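Local coordinates for L-isoleucine-4-hydroxylase (Bacillus thuringiensis, PDB 6LNH), which hydroxylates L-isoleucine to (4S)-4-hydroxy-L-isoleucine with ferrous iron, 2-oxoglutarate and oxygen, and also hydroxylates or sulfoxidises several related amino acids, at residues F26-N36 / E210-V221; I19-E27 / F128-I138. One frame throughout, in Å; residues are numbered along the deposited sequence.

How the interactions relate
Interactions 1 and 2 have centres about 10 Å apart on the same side of the chain's centre and share F26 and E27 on helix 19-29. Along the sequence their segments alternate: 19-27, 26-36, 128-138, 210-221. Interaction 1 adds strand 31-34 as the outermost strand of the main antiparallel sheet, whereas interaction 2 packs the preceding helix against the end of helix 120-134. The two touch directly, with I34 CD1 lying 4.0 Å from F128 CE2. Together they join the N-terminal helix and strand to the double-stranded beta-helix core that carries the iron, the helix pair covering one face of the sheet that strand 31-34 borders.

Interaction 1. Residues F26-N36 / E210-V221; sequences FESKGFLEISN and EPLETLVFGQKV. With HG (mercury (II) ion), chain G.
Strand 31-34 pairs antiparallel with strand 214-218, F31 to I34 facing F217 to T214, at the border of the main sheet of the double-stranded beta-helix (cupin) fold. The short axes approach to 4.7 Å and run at 166°. Two hydrogen-bonded pairs, L32 with V216 and I34 with T214, hold the strands; I34 N to T214 O is almost straight (2.7 Å, 178°). Beyond them G218 N reaches G30 O at 2.8 Å. G30, the first residue after the helix, has positive phi, which glycine takes up readily, where the chain turns into the strand.

L32, I34, T214 and V216 share one sheet face. V216 spreads its methyls: CG2 lies 3.3 Å from L32 CB and also meets F26 CD1, while CG1 takes I34 CD1 at 3.7 Å. With CG anti to the backbone N (chi1 166°), F26 carries its ring to the strand and turns its edge to the peptide between F217 and G218, CE1 being 3.4 Å from G218 N.

At the other end N36 ND2 donates twice, to P211 O (2.8 Å) and to the anti lone pair of E210 OE2 (3.2 Å). That OE2 is also hydrogen-bonded to S233 of a second subunit, and E210 OE1 binds the mercury ion together with C232 of the same subunit as S233.

Strand 176-184 flanks strand 214-218 on its other edge; F31 and L215 face strands 189-196 and 204-206, and F217 stacks on the iron ligand H223.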
loop_
_atom_site.group_PDB
_atom_site.type_symbol
_atom_site.label_atom_id
_atom_site.label_comp_id
_atom_site.label_asym_id
_atom_site.label_seq_id
_atom_site.Cartn_x
_atom_site.Cartn_y
_atom_site.Cartn_z
ATOM N N PHE C 26 -15.671 -20.597 -15.472
ATOM C CA PHE C 26 -15.860 -21.031 -14.092
ATOM C C PHE C 26 -15.988 -22.547 -14.003
ATOM O O PHE C 26 -15.421 -23.175 -13.102
ATOM C CB PHE C 26 -17.094 -20.348 -13.499
ATOM C CG PHE C 26 -17.575 -20.961 -12.214
ATOM C CD1 PHE C 26 -16.824 -20.859 -11.057
ATOM C CD2 PHE C 26 -18.785 -21.633 -12.163
ATOM C CE1 PHE C 26 -17.268 -21.415 -9.869
ATOM C CE2 PHE C 26 -19.234 -22.193 -10.983
ATOM C CZ PHE C 26 -18.476 -22.085 -9.834
ATOM N N GLU C 27 -16.727 -23.151 -14.936
ATOM C CA GLU C 27 -16.946 -24.593 -14.896
ATOM C C GLU C 27 -15.673 -25.387 -15.168
ATOM O O GLU C 27 -15.467 -26.452 -14.574
ATOM C CB GLU C 27 -18.038 -24.965 -15.893
ATOM C CG GLU C 27 -19.402 -24.554 -15.402
ATOM C CD GLU C 27 -20.521 -24.912 -16.348
ATOM O OE1 GLU C 27 -20.271 -25.048 -17.564
ATOM O OE2 GLU C 27 -21.658 -25.072 -15.862
ATOM N N SER C 28 -14.808 -24.901 -16.061
ATOM C CA SER C 28 -13.576 -25.632 -16.346
ATOM C C SER C 28 -12.512 -25.374 -15.283
ATOM O O SER C 28 -11.702 -26.260 -14.984
ATOM C CB SER C 28 -13.049 -25.274 -17.738
ATOM O OG SER C 28 -12.086 -24.241 -17.681
ATOM N N LYS C 29 -12.499 -24.170 -14.706
ATOM C CA LYS C 29 -11.482 -23.804 -13.729
ATOM C C LYS C 29 -11.904 -24.055 -12.287
ATOM O O LYS C 29 -11.043 -24.321 -11.441
ATOM C CB LYS C 29 -11.116 -22.327 -13.889
ATOM C CG LYS C 29 -9.783 -22.065 -14.572
ATOM C CD LYS C 29 -9.675 -20.613 -15.017
ATOM C CE LYS C 29 -10.204 -19.670 -13.941
ATOM N NZ LYS C 29 -9.960 -18.235 -14.255
ATOM N N GLY C 30 -13.197 -23.972 -11.976
ATOM C CA GLY C 30 -13.653 -24.137 -10.611
ATOM C C GLY C 30 -13.738 -22.850 -9.825
ATOM O O GLY C 30 -14.194 -22.870 -8.674
ATOM N N PHE C 31 -13.277 -21.757 -10.428
ATOM C CA PHE C 31 -13.303 -20.427 -9.772
ATOM C C PHE C 31 -13.342 -19.356 -10.863
ATOM O O PHE C 31 -13.026 -19.668 -12.020
ATOM C CB PHE C 31 -12.098 -20.257 -8.845
ATOM C CG PHE C 31 -10.791 -20.029 -9.559
ATOM C CD1 PHE C 31 -10.044 -21.096 -10.028
ATOM C CD2 PHE C 31 -10.313 -18.749 -9.770
ATOM C CE1 PHE C 31 -8.844 -20.886 -10.686
ATOM C CE2 PHE C 31 -9.112 -18.541 -10.430
ATOM C CZ PHE C 31 -8.380 -19.610 -10.885
ATOM N N LEU C 32 -13.714 -18.132 -10.496
ATOM C CA LEU C 32 -13.805 -17.051 -11.506
ATOM C C LEU C 32 -13.754 -15.693 -10.806
ATOM O O LEU C 32 -14.576 -15.464 -9.909
ATOM C CB LEU C 32 -15.125 -17.221 -12.262
ATOM C CG LEU C 32 -15.198 -16.556 -13.633
ATOM C CD1 LEU C 32 -16.099 -15.337 -13.590
ATOM C CD2 LEU C 32 -13.815 -16.179 -14.131
ATOM N N GLU C 33 -12.801 -14.846 -11.198
ATOM C CA GLU C 33 -12.708 -13.479 -10.629
ATOM C C GLU C 33 -13.582 -12.567 -11.491
ATOM O O GLU C 33 -13.511 -12.681 -12.723
ATOM C CB GLU C 33 -11.260 -12.990 -10.602
ATOM C CG GLU C 33 -10.260 -14.082 -10.279
ATOM C CD GLU C 33 -8.834 -13.769 -10.695
ATOM O OE1 GLU C 33 -8.221 -14.614 -11.378
ATOM O OE2 GLU C 33 -8.343 -12.680 -10.337
ATOM N N ILE C 34 -14.395 -11.724 -10.859
ATOM C CA ILE C 34 -15.288 -10.802 -11.617
ATOM C C ILE C 34 -14.979 -9.368 -11.184
ATOM O O ILE C 34 -14.835 -9.140 -9.973
ATOM C CB ILE C 34 -16.766 -11.162 -11.380
ATOM C CG1 ILE C 34 -17.097 -12.563 -11.899
ATOM C CG2 ILE C 34 -17.678 -10.110 -11.984
ATOM C CD1 ILE C 34 -18.437 -13.082 -11.443
ATOM N N SER C 35 -14.889 -8.450 -12.151
ATOM C CA SER C 35 -14.607 -7.022 -11.858
ATOM C C SER C 35 -15.878 -6.353 -11.330
ATOM O O SER C 35 -16.971 -6.878 -11.592
ATOM C CB SER C 35 -14.076 -6.318 -13.074
ATOM O OG SER C 35 -12.985 -7.034 -13.628
ATOM N N ASN C 36 -15.734 -5.208 -10.657
ATOM C CA ASN C 36 -16.892 -4.485 -10.065
ATOM C C ASN C 36 -17.622 -3.632 -11.110
ATOM O O ASN C 36 -18.684 -3.094 -10.771
ATOM C CB ASN C 36 -16.470 -3.628 -8.870
ATOM C CG ASN C 36 -15.234 -2.797 -9.139
ATOM O OD1 ASN C 36 -14.682 -2.831 -10.235
ATOM N ND2 ASN C 36 -14.793 -2.050 -8.143
ATOM N N GLU C 210 -10.493 -3.132 -4.306
ATOM C CA GLU C 210 -11.603 -2.145 -4.294
ATOM C C GLU C 210 -12.949 -2.825 -4.058
ATOM O O GLU C 210 -13.098 -4.002 -4.418
ATOM C CB GLU C 210 -11.626 -1.350 -5.599
ATOM C CG GLU C 210 -11.455 -2.210 -6.835
ATOM C CD GLU C 210 -10.963 -1.453 -8.054
ATOM O OE1 GLU C 210 -9.744 -1.236 -8.160
ATOM O OE2 GLU C 210 -11.802 -1.079 -8.890
ATOM N N PRO C 211 -13.945 -2.100 -3.504
ATOM C CA PRO C 211 -15.288 -2.637 -3.266
ATOM C C PRO C 211 -15.981 -3.194 -4.520
ATOM O O PRO C 211 -15.742 -2.699 -5.608
ATOM C CB PRO C 211 -16.065 -1.433 -2.719
ATOM C CG PRO C 211 -14.997 -0.585 -2.082
ATOM C CD PRO C 211 -13.815 -0.729 -3.015
ATOM N N LEU C 212 -16.838 -4.193 -4.288
ATOM C CA LEU C 212 -17.626 -4.964 -5.288
ATOM C C LEU C 212 -16.709 -5.860 -6.121
ATOM O O LEU C 212 -17.196 -6.410 -7.118
ATOM C CB LEU C 212 -18.564 -4.089 -6.128
ATOM C CG LEU C 212 -19.479 -3.173 -5.323
ATOM C CD1 LEU C 212 -20.360 -2.346 -6.241
ATOM C CD2 LEU C 212 -20.323 -3.982 -4.354
ATOM N N GLU C 213 -15.440 -6.021 -5.718
ATOM C CA GLU C 213 -14.588 -7.008 -6.428
ATOM C C GLU C 213 -15.174 -8.371 -6.055
ATOM O O GLU C 213 -15.529 -8.563 -4.879
ATOM C CB GLU C 213 -13.106 -6.822 -6.106
ATOM C CG GLU C 213 -12.420 -5.854 -7.051
ATOM C CD GLU C 213 -10.903 -5.848 -6.998
ATOM O OE1 GLU C 213 -10.354 -5.542 -5.926
ATOM O OE2 GLU C 213 -10.278 -6.142 -8.032
ATOM N N THR C 214 -15.233 -9.292 -7.007
ATOM C CA THR C 214 -15.981 -10.514 -6.747
ATOM C C THR C 214 -15.176 -11.747 -7.133
ATOM O O THR C 214 -14.448 -11.743 -8.131
ATOM C CB THR C 214 -17.322 -10.483 -7.509
ATOM O OG1 THR C 214 -18.153 -9.451 -6.963
ATOM C CG2 THR C 214 -18.052 -11.814 -7.408
ATOM N N LEU C 215 -15.320 -12.801 -6.330
ATOM C CA LEU C 215 -14.711 -14.101 -6.576
ATOM C C LEU C 215 -15.771 -15.171 -6.365
ATOM O O LEU C 215 -16.439 -15.188 -5.325
ATOM C CB LEU C 215 -13.525 -14.344 -5.641
ATOM C CG LEU C 215 -12.526 -15.445 -5.994
ATOM C CD1 LEU C 215 -11.528 -15.557 -4.862
ATOM C CD2 LEU C 215 -13.214 -16.782 -6.242
ATOM N N VAL C 216 -15.939 -16.047 -7.351
ATOM C CA VAL C 216 -16.915 -17.130 -7.292
ATOM C C VAL C 216 -16.175 -18.459 -7.152
ATOM O O VAL C 216 -15.179 -18.702 -7.845
ATOM C CB VAL C 216 -17.851 -17.095 -8.517
ATOM C CG1 VAL C 216 -18.276 -15.659 -8.794
ATOM C CG2 VAL C 216 -17.205 -17.682 -9.742
ATOM N N PHE C 217 -16.627 -19.292 -6.215
ATOM C CA PHE C 217 -16.015 -20.586 -5.935
ATOM C C PHE C 217 -16.951 -21.731 -6.297
ATOM O O PHE C 217 -18.150 -21.680 -6.011
ATOM C CB PHE C 217 -15.647 -20.745 -4.457
ATOM C CG PHE C 217 -14.777 -19.657 -3.908
ATOM C CD1 PHE C 217 -13.497 -19.452 -4.394
ATOM C CD2 PHE C 217 -15.225 -18.868 -2.862
ATOM C CE1 PHE C 217 -12.692 -18.461 -3.864
ATOM C CE2 PHE C 217 -14.429 -17.876 -2.330
ATOM C CZ PHE C 217 -13.161 -17.671 -2.831
ATOM N N GLY C 218 -16.387 -22.772 -6.910
ATOM C CA GLY C 218 -17.025 -24.065 -6.988
ATOM C C GLY C 218 -16.308 -25.057 -6.082
ATOM O O GLY C 218 -15.317 -24.742 -5.428
ATOM N N GLN C 219 -16.824 -26.284 -6.067
ATOM C CA GLN C 219 -16.289 -27.318 -5.187
ATOM C C GLN C 219 -15.249 -28.187 -5.878
ATOM O O GLN C 219 -14.748 -29.138 -5.271
ATOM C CB GLN C 219 -17.421 -28.211 -4.673
ATOM C CG GLN C 219 -18.253 -27.624 -3.547
ATOM C CD GLN C 219 -19.526 -28.418 -3.319
ATOM O OE1 GLN C 219 -19.999 -29.118 -4.216
ATOM N NE2 GLN C 219 -20.082 -28.322 -2.117
ATOM N N LYS C 220 -14.905 -27.870 -7.124
ATOM C CA LYS C 220 -13.883 -28.605 -7.851
ATOM C C LYS C 220 -12.475 -28.270 -7.368
ATOM O O LYS C 220 -11.548 -29.058 -7.590
ATOM C CB LYS C 220 -14.061 -28.319 -9.345
ATOM C CG LYS C 220 -12.866 -28.551 -10.234
ATOM C CD LYS C 220 -13.282 -28.394 -11.681
ATOM C CE LYS C 220 -12.081 -28.368 -12.600
ATOM N NZ LYS C 220 -12.505 -28.347 -14.026
ATOM N N VAL C 221 -12.306 -27.149 -6.668
ATOM C CA VAL C 221 -11.009 -26.734 -6.161
ATOM C C VAL C 221 -11.153 -26.384 -4.689
ATOM O O VAL C 221 -12.251 -26.150 -4.181
ATOM C CB VAL C 221 -10.431 -25.525 -6.930
ATOM C CG1 VAL C 221 -10.139 -25.895 -8.373
ATOM C CG2 VAL C 221 -11.386 -24.338 -6.851
HETATM HG HG HG G . -7.314 -0.212 -7.923
#

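Interaction 2. Residues I19-E27 / F128-I138; sequences IEEKVHEFE and FDTEFAFKTNI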
loop_
_atom_site.group_PDB
_atom_site.type_symbol
_atom_site.label_atom_id
_atom_site.label_comp_id
_atom_site.label_asym_id
_atom_site.label_seq_id
_atom_site.Cartn_x
_atom_site.Cartn_y
_atom_site.Cartn_z
ATOM N N ILE C 19 -21.940 -13.757 -20.274
ATOM C CA ILE C 19 -22.188 -14.493 -19.001
ATOM C C ILE C 19 -22.068 -15.995 -19.280
ATOM O O ILE C 19 -21.620 -16.723 -18.382
ATOM C CB ILE C 19 -23.553 -14.107 -18.400
ATOM C CG1 ILE C 19 -23.573 -12.641 -17.963
ATOM C CG2 ILE C 19 -23.927 -15.037 -17.259
ATOM C CD1 ILE C 19 -23.206 -11.667 -19.059
ATOM N N GLU C 20 -22.448 -16.430 -20.483
ATOM C CA GLU C 20 -22.337 -17.863 -20.864
ATOM C C GLU C 20 -20.854 -18.203 -21.044
ATOM O O GLU C 20 -20.471 -19.349 -20.756
ATOM C CB GLU C 20 -23.147 -18.146 -22.130
ATOM C CG GLU C 20 -23.255 -16.947 -23.056
ATOM C CD GLU C 20 -24.562 -16.179 -22.964
ATOM O OE1 GLU C 20 -25.599 -16.809 -22.679
ATOM O OE2 GLU C 20 -24.543 -14.952 -23.180
ATOM N N GLU C 21 -20.059 -17.235 -21.508
ATOM C CA GLU C 21 -18.598 -17.440 -21.689
ATOM C C GLU C 21 -17.948 -17.488 -20.305
ATOM O O GLU C 21 -17.092 -18.357 -20.081
ATOM C CB GLU C 21 -17.996 -16.298 -22.506
ATOM C CG GLU C 21 -17.338 -16.752 -23.795
ATOM C CD GLU C 21 -17.139 -15.644 -24.814
ATOM O OE1 GLU C 21 -16.310 -15.824 -25.728
ATOM O OE2 GLU C 21 -17.815 -14.602 -24.690
ATOM N N LYS C 22 -18.359 -16.578 -19.419
ATOM C CA LYS C 22 -17.825 -16.515 -18.034
ATOM C C LYS C 22 -18.187 -17.810 -17.302
ATOM O O LYS C 22 -17.339 -18.322 -16.557
ATOM C CB LYS C 22 -18.424 -15.319 -17.290
ATOM C CG LYS C 22 -17.902 -13.950 -17.704
ATOM C CD LYS C 22 -18.941 -12.861 -17.547
ATOM C CE LYS C 22 -18.400 -11.601 -16.906
ATOM N NZ LYS C 22 -19.492 -10.705 -16.462
ATOM N N VAL C 23 -19.405 -18.315 -17.523
ATOM C CA VAL C 23 -19.879 -19.568 -16.865
ATOM C C VAL C 23 -19.019 -20.742 -17.346
ATOM O O VAL C 23 -18.730 -21.629 -16.527
ATOM C CB VAL C 23 -21.377 -19.815 -17.128
ATOM C CG1 VAL C 23 -21.730 -21.289 -17.033
ATOM C CG2 VAL C 23 -22.251 -18.995 -16.192
ATOM N N HIS C 24 -18.635 -20.740 -18.624
ATOM C CA HIS C 24 -17.789 -21.827 -19.182
ATOM C C HIS C 24 -16.422 -21.814 -18.491
ATOM O O HIS C 24 -15.934 -22.902 -18.146
ATOM C CB HIS C 24 -17.676 -21.707 -20.707
ATOM C CG HIS C 24 -16.870 -22.797 -21.328
ATOM N ND1 HIS C 24 -15.724 -23.290 -20.739
ATOM C CD2 HIS C 24 -17.035 -23.491 -22.475
ATOM C CE1 HIS C 24 -15.216 -24.240 -21.498
ATOM N NE2 HIS C 24 -16.003 -24.383 -22.570
ATOM N N GLU C 25 -15.835 -20.629 -18.296
ATOM C CA GLU C 25 -14.537 -20.553 -17.630
ATOM C C GLU C 25 -14.631 -21.027 -16.186
ATOM O O GLU C 25 -13.764 -21.771 -15.711
ATOM C CB GLU C 25 -13.980 -19.129 -17.688
ATOM C CG GLU C 25 -12.569 -19.026 -17.118
ATOM C CD GLU C 25 -11.916 -17.679 -17.361
ATOM O OE1 GLU C 25 -12.565 -16.792 -17.956
ATOM O OE2 GLU C 25 -10.744 -17.511 -16.959
ATOM N N PHE C 26 -15.671 -20.597 -15.472
ATOM C CA PHE C 26 -15.860 -21.031 -14.092
ATOM C C PHE C 26 -15.988 -22.547 -14.003
ATOM O O PHE C 26 -15.421 -23.175 -13.102
ATOM C CB PHE C 26 -17.094 -20.348 -13.499
ATOM C CG PHE C 26 -17.575 -20.961 -12.214
ATOM C CD1 PHE C 26 -16.824 -20.859 -11.057
ATOM C CD2 PHE C 26 -18.785 -21.633 -12.163
ATOM C CE1 PHE C 26 -17.268 -21.415 -9.869
ATOM C CE2 PHE C 26 -19.234 -22.193 -10.983
ATOM C CZ PHE C 26 -18.476 -22.085 -9.834
ATOM N N GLU C 27 -16.727 -23.151 -14.936
ATOM C CA GLU C 27 -16.946 -24.593 -14.896
ATOM C C GLU C 27 -15.673 -25.387 -15.168
ATOM O O GLU C 27 -15.467 -26.452 -14.574
ATOM C CB GLU C 27 -18.038 -24.965 -15.893
ATOM C CG GLU C 27 -19.402 -24.554 -15.402
ATOM C CD GLU C 27 -20.521 -24.912 -16.348
ATOM O OE1 GLU C 27 -20.271 -25.048 -17.564
ATOM O OE2 GLU C 27 -21.658 -25.072 -15.862
ATOM N N PHE C 128 -27.832 -10.902 -10.192
ATOM C CA PHE C 128 -26.727 -11.301 -11.059
ATOM C C PHE C 128 -26.186 -12.666 -10.650
ATOM O O PHE C 128 -25.954 -13.536 -11.498
ATOM C CB PHE C 128 -25.607 -10.263 -11.039
ATOM C CG PHE C 128 -24.366 -10.730 -11.741
ATOM C CD1 PHE C 128 -24.244 -10.587 -13.112
ATOM C CD2 PHE C 128 -23.338 -11.347 -11.042
ATOM C CE1 PHE C 128 -23.117 -11.035 -13.774
ATOM C CE2 PHE C 128 -22.208 -11.800 -11.697
ATOM C CZ PHE C 128 -22.097 -11.644 -13.067
ATOM N N ASP C 129 -25.962 -12.862 -9.347
ATOM C CA ASP C 129 -25.415 -14.131 -8.874
ATOM C C ASP C 129 -26.360 -15.277 -9.197
ATOM O O ASP C 129 -25.925 -16.356 -9.615
ATOM C CB ASP C 129 -25.159 -14.070 -7.367
ATOM C CG ASP C 129 -24.110 -13.043 -6.990
ATOM O OD1 ASP C 129 -23.456 -12.494 -7.900
ATOM O OD2 ASP C 129 -23.941 -12.791 -5.779
ATOM N N THR C 130 -27.663 -15.055 -9.014
ATOM C CA THR C 130 -28.648 -16.091 -9.302
ATOM C C THR C 130 -28.652 -16.449 -10.781
ATOM O O THR C 130 -28.703 -17.631 -11.142
ATOM C CB THR C 130 -30.033 -15.633 -8.848
ATOM O OG1 THR C 130 -29.992 -15.302 -7.454
ATOM C CG2 THR C 130 -31.047 -16.736 -9.053
ATOM N N GLU C 131 -28.595 -15.441 -11.653
ATOM C CA GLU C 131 -28.611 -15.702 -13.088
ATOM C C GLU C 131 -27.346 -16.427 -13.529
ATOM O O GLU C 131 -27.385 -17.259 -14.443
ATOM C CB GLU C 131 -28.768 -14.383 -13.846
ATOM C CG GLU C 131 -28.594 -14.476 -15.355
ATOM C CD GLU C 131 -28.803 -13.133 -16.039
ATOM O OE1 GLU C 131 -29.703 -12.379 -15.610
ATOM O OE2 GLU C 131 -28.069 -12.829 -17.005
ATOM N N PHE C 132 -26.217 -16.139 -12.873
ATOM C CA PHE C 132 -24.982 -16.863 -13.156
ATOM C C PHE C 132 -25.061 -18.295 -12.645
ATOM O O PHE C 132 -24.673 -19.234 -13.349
ATOM C CB PHE C 132 -23.798 -16.113 -12.530
ATOM C CG PHE C 132 -22.436 -16.730 -12.805
ATOM C CD1 PHE C 132 -22.094 -17.995 -12.337
ATOM C CD2 PHE C 132 -21.486 -16.019 -13.516
ATOM C CE1 PHE C 132 -20.854 -18.537 -12.594
ATOM C CE2 PHE C 132 -20.237 -16.555 -13.769
ATOM C CZ PHE C 132 -19.921 -17.818 -13.307
ATOM N N ALA C 133 -25.571 -18.485 -11.428
ATOM C CA ALA C 133 -25.640 -19.827 -10.861
ATOM C C ALA C 133 -26.530 -20.734 -11.700
ATOM O O ALA C 133 -26.180 -21.890 -11.966
ATOM C CB ALA C 133 -26.140 -19.762 -9.417
ATOM N N PHE C 134 -27.687 -20.224 -12.125
ATOM C CA PHE C 134 -28.618 -21.002 -12.936
ATOM C C PHE C 134 -28.077 -21.364 -14.311
ATOM O O PHE C 134 -28.530 -22.351 -14.896
ATOM C CB PHE C 134 -29.932 -20.242 -13.075
ATOM C CG PHE C 134 -30.756 -20.270 -11.835
ATOM C CD1 PHE C 134 -30.467 -21.184 -10.838
ATOM C CD2 PHE C 134 -31.807 -19.392 -11.653
ATOM C CE1 PHE C 134 -31.209 -21.226 -9.690
ATOM C CE2 PHE C 134 -32.559 -19.435 -10.498
ATOM C CZ PHE C 134 -32.256 -20.353 -9.511
ATOM N N LYS C 135 -27.147 -20.595 -14.862
ATOM C CA LYS C 135 -26.604 -20.941 -16.169
ATOM C C LYS C 135 -25.401 -21.869 -16.085
ATOM O O LYS C 135 -24.795 -22.168 -17.120
ATOM C CB LYS C 135 -26.277 -19.670 -16.962
ATOM C CG LYS C 135 -27.536 -18.830 -17.185
ATOM C CD LYS C 135 -27.272 -17.408 -17.647
ATOM C CE LYS C 135 -28.264 -17.000 -18.734
ATOM N NZ LYS C 135 -28.251 -17.932 -19.898
ATOM N N THR C 136 -25.054 -22.345 -14.893
ATOM C CA THR C 136 -24.062 -23.399 -14.780
ATOM C C THR C 136 -24.756 -24.759 -14.834
ATOM O O THR C 136 -25.934 -24.892 -14.495
ATOM C CB THR C 136 -23.270 -23.257 -13.477
ATOM O OG1 THR C 136 -24.115 -23.555 -12.361
ATOM C CG2 THR C 136 -22.738 -21.840 -13.321
ATOM N N ASN C 137 -24.004 -25.777 -15.257
ATOM C CA ASN C 137 -24.448 -27.164 -15.135
ATOM C C ASN C 137 -24.282 -27.712 -13.722
ATOM O O ASN C 137 -24.708 -28.841 -13.457
ATOM C CB ASN C 137 -23.744 -28.060 -16.170
ATOM C CG ASN C 137 -22.228 -28.092 -16.020
ATOM O OD1 ASN C 137 -21.670 -27.672 -15.008
ATOM N ND2 ASN C 137 -21.552 -28.599 -17.049
ATOM N N ILE C 138 -23.662 -26.943 -12.822
ATOM C CA ILE C 138 -23.453 -27.390 -11.448
ATOM C C ILE C 138 -24.770 -27.438 -10.681
ATOM O O ILE C 138 -25.015 -28.370 -9.904
ATOM C CB ILE C 138 -22.419 -26.500 -10.726
ATOM C CG1 ILE C 138 -21.035 -26.578 -11.378
ATOM C CG2 ILE C 138 -22.286 -26.908 -9.276
ATOM C CD1 ILE C 138 -20.841 -25.693 -12.554
#
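Helix 19-27 crosses helix 128-134 at -64°, with 10.1 Å between the short axes at closest approach. The backbones come nearest beyond the end of the second helix, where the CA atoms of V23 and T136 are 6.0 Å apart. Residues 135-138, which leave that helix as a loop, therefore provide much of the surface facing V23 and E27.

F132 fills the space between the helices. V23 CG2 sits over the centre of its ring, 3.7 Å from the centroid and almost on the ring normal, a CH-pi contact. The valine's other methyl, CG1, anti to the backbone N, meets K135 O and the T136 methyl. With its CG likewise anti to the backbone N (chi1 -177°), F132 turns its edge toward the face of F26 in an offset edge-to-face pair, the planes at 68° and the centroids 5.7 Å apart. F132 also meets F178 edge-to-face and D129 touches strands 176-184 and 236-247, so helix 19-29 packs on a helix that itself covers the main sheet.

E27 reaches across with an extended chain, its CG 3.4 Å from I138 CD1. Its OE2 accepts from N137 N at a short 2.5 Å, nearly along the C-O axis, while N137 OD1 crowds the same oxygen at 2.7 Å without bonding. T136 OG1 donates to A133 O, which also accepts from T136 N.

The contact is chiefly apolar, with one charged group engaging the loop backbone. That bond probably helps fix where the chain turns from the helix, but the two crowded oxygens would repel as modelled, so its exact geometry is doubtful. At the exposed side, E20 OE2 is hydrogen-bonded to S18 OG, whereas E20 OE1 and K135 NZ are 4.0 Å apart, too far for a salt bridge, and their attraction is likely weak.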